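Local coordinates for cell wall surface anchor family protein (Streptococcus pneumoniae, PDB 4OQ1) that is an ancillary pilin of the pneumococcal pilus that probably fastens the fibre to the cell wall, at residues 32-37 with 111-116. The protein carries 3 engineered substitutions. Sequence-based numbering, arbitrary orientation.
Sequences LQLENY and RSIIQT
I113 meets two leucines of the facing segment at once, and its CD1 methyl does most of the touching. CD2 of L34 lies 3.6 Å from I113 CD1, the shortest approach between 32-37 and 111-116; the two side chains run past each other in opposite directions. L32 comes from its own strand head-on, tip to tip, with its CD1 4.0 Å from I113 CD1. The other branch contributes too: I113 CG2 is 4.2 Å from L32 CD1. Chi1 of -64° sets CG1 beside the backbone N and CG2 beside the carbonyl carbon, and both branches present methyls to the same leucine ends. L34 uses its second methyl separately, CD1 lying 4.2 Å from CD1 of I114.

No hydrogen bond crosses between the segments, and the nearest CA atoms, those of L32 and I113, are 8.6 Å apart, bridged by side chains alone. Consecutive residues I113 and I114 can both point at the leucines because they form a classic beta bulge opposite Y121, where the chain turns a corner at I113, close to the short strand that ends the sheet within this chain. This buried apolar contact joins strand 28-33 to the bulge within the mixed sheet of the N-terminal domain, a sandwich-like arrangement consistent with an IgG-rev (CnaB) fold. On the other segment, a type II turn from L34 to Y37 leads into helix 37-42, and the edge of the Y37 ring meets L34 CB in plane. Y37 OH is hydrogen-bonded to L94 O, while E35 N bonds to Y121 OH, tying the turn to strand 120-129. F125 packs on both L32 and I113.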
loop_
_atom_site.group_PDB
_atom_site.type_symbol
_atom_site.label_atom_id
_atom_site.label_comp_id
_atom_site.label_asym_id
_atom_site.label_seq_id
_atom_site.Cartn_x
_atom_site.Cartn_y
_atom_site.Cartn_z
ATOM N N LEU A 32 -13.610 -22.191 -19.691
ATOM C CA LEU A 32 -13.389 -20.748 -19.746
ATOM C C LEU A 32 -12.011 -20.429 -19.152
ATOM O O LEU A 32 -11.684 -20.778 -18.042
ATOM C CB LEU A 32 -14.472 -19.998 -18.948
ATOM C CG LEU A 32 -15.879 -20.127 -19.549
ATOM C CD1 LEU A 32 -16.962 -19.616 -18.666
ATOM C CD2 LEU A 32 -15.936 -19.399 -20.884
ATOM N N GLN A 33 -11.176 -19.766 -19.925
ATOM C CA GLN A 33 -9.905 -19.299 -19.432
ATOM C C GLN A 33 -10.066 -17.783 -19.238
ATOM O O GLN A 33 -10.699 -17.101 -20.043
ATOM C CB GLN A 33 -8.825 -19.707 -20.440
ATOM C CG GLN A 33 -8.552 -21.197 -20.471
ATOM C CD GLN A 33 -7.844 -21.702 -21.726
ATOM O OE1 GLN A 33 -7.498 -20.938 -22.632
ATOM N NE2 GLN A 33 -7.572 -22.998 -21.760
ATOM N N LEU A 34 -9.526 -17.247 -18.147
ATOM C CA LEU A 34 -9.726 -15.851 -17.794
ATOM C C LEU A 34 -8.405 -15.069 -17.719
ATOM O O LEU A 34 -7.323 -15.667 -17.470
ATOM C CB LEU A 34 -10.379 -15.745 -16.442
ATOM C CG LEU A 34 -11.643 -16.548 -16.205
ATOM C CD1 LEU A 34 -12.124 -16.221 -14.826
ATOM C CD2 LEU A 34 -12.746 -16.285 -17.245
ATOM N N GLU A 35 -8.530 -13.762 -17.806
ATOM C CA GLU A 35 -7.424 -12.849 -17.526
ATOM C C GLU A 35 -7.114 -12.926 -16.002
ATOM O O GLU A 35 -8.013 -12.878 -15.143
ATOM C CB GLU A 35 -7.801 -11.437 -17.914
ATOM C CG GLU A 35 -8.223 -11.195 -19.402
ATOM C CD GLU A 35 -8.835 -9.817 -19.646
ATOM O OE1 GLU A 35 -8.674 -8.859 -18.876
ATOM O OE2 GLU A 35 -9.482 -9.586 -20.691
ATOM N N ASN A 36 -5.823 -13.048 -15.672
ATOM C CA ASN A 36 -5.356 -12.887 -14.296
ATOM C C ASN A 36 -6.035 -13.977 -13.496
ATOM O O ASN A 36 -6.413 -13.751 -12.347
ATOM C CB ASN A 36 -5.716 -11.484 -13.758
ATOM C CG ASN A 36 -4.834 -11.035 -12.549
ATOM O OD1 ASN A 36 -3.756 -11.508 -12.395
ATOM N ND2 ASN A 36 -5.350 -10.148 -11.706
ATOM N N TYR A 37 -6.163 -15.166 -14.117
ATOM C CA TYR A 37 -6.945 -16.250 -13.595
ATOM C C TYR A 37 -6.566 -16.598 -12.147
ATOM O O TYR A 37 -7.423 -16.639 -11.328
ATOM C CB TYR A 37 -6.854 -17.536 -14.442
ATOM C CG TYR A 37 -7.695 -18.682 -13.896
ATOM C CD1 TYR A 37 -9.106 -18.741 -14.134
ATOM C CD2 TYR A 37 -7.136 -19.675 -13.091
ATOM C CE1 TYR A 37 -9.870 -19.771 -13.635
ATOM C CE2 TYR A 37 -7.918 -20.689 -12.562
ATOM C CZ TYR A 37 -9.260 -20.762 -12.834
ATOM O OH TYR A 37 -10.046 -21.795 -12.308
ATOM N N ARG A 111 -23.335 -12.903 -20.017
ATOM C CA ARG A 111 -23.002 -11.558 -19.618
ATOM C C ARG A 111 -21.996 -11.417 -18.481
ATOM O O ARG A 111 -21.331 -10.380 -18.349
ATOM C CB ARG A 111 -24.277 -10.882 -19.191
ATOM C CG ARG A 111 -24.921 -10.122 -20.350
ATOM C CD ARG A 111 -26.129 -9.278 -19.959
ATOM N NE ARG A 111 -25.764 -7.910 -19.624
ATOM C CZ ARG A 111 -25.601 -6.946 -20.511
ATOM N NH1 ARG A 111 -25.745 -7.209 -21.804
ATOM N NH2 ARG A 111 -25.336 -5.711 -20.108
ATOM N N SER A 112 -21.903 -12.435 -17.638
ATOM C CA SER A 112 -21.005 -12.482 -16.509
ATOM C C SER A 112 -20.491 -13.894 -16.265
ATOM O O SER A 112 -21.290 -14.822 -16.254
ATOM C CB SER A 112 -21.868 -12.140 -15.249
ATOM O OG SER A 112 -21.064 -12.032 -14.091
ATOM N N ILE A 113 -19.191 -14.060 -16.053
ATOM C CA ILE A 113 -18.610 -15.336 -15.636
ATOM C C ILE A 113 -18.631 -15.441 -14.098
ATOM O O ILE A 113 -18.924 -16.507 -13.594
ATOM C CB ILE A 113 -17.255 -15.501 -16.168
ATOM C CG1 ILE A 113 -17.383 -15.545 -17.679
ATOM C CG2 ILE A 113 -16.583 -16.781 -15.643
ATOM C CD1 ILE A 113 -16.118 -15.696 -18.458
ATOM N N ILE A 114 -18.409 -14.333 -13.399
ATOM C CA ILE A 114 -18.323 -14.345 -11.944
ATOM C C ILE A 114 -18.831 -13.050 -11.400
ATOM O O ILE A 114 -18.509 -11.977 -11.888
ATOM C CB ILE A 114 -16.861 -14.389 -11.452
ATOM C CG1 ILE A 114 -16.128 -15.571 -12.003
ATOM C CG2 ILE A 114 -16.835 -14.426 -9.924
ATOM C CD1 ILE A 114 -14.709 -15.665 -11.503
ATOM N N GLN A 115 -19.631 -13.108 -10.355
ATOM C CA GLN A 115 -20.105 -11.878 -9.816
ATOM C C GLN A 115 -20.323 -12.023 -8.342
ATOM O O GLN A 115 -21.320 -12.616 -7.948
ATOM C CB GLN A 115 -21.407 -11.444 -10.507
ATOM C CG GLN A 115 -21.964 -10.095 -10.033
ATOM C CD GLN A 115 -20.909 -8.952 -10.031
ATOM O OE1 GLN A 115 -20.404 -8.541 -8.953
ATOM N NE2 GLN A 115 -20.537 -8.464 -11.243
ATOM N N THR A 116 -19.378 -11.511 -7.540
ATOM C CA THR A 116 -19.387 -11.665 -6.097
ATOM C C THR A 116 -19.092 -10.318 -5.464
ATOM O O THR A 116 -18.774 -9.337 -6.131
ATOM C CB THR A 116 -18.369 -12.709 -5.577
ATOM O OG1 THR A 116 -17.001 -12.301 -5.845
ATOM C CG2 THR A 116 -18.603 -14.000 -6.196
#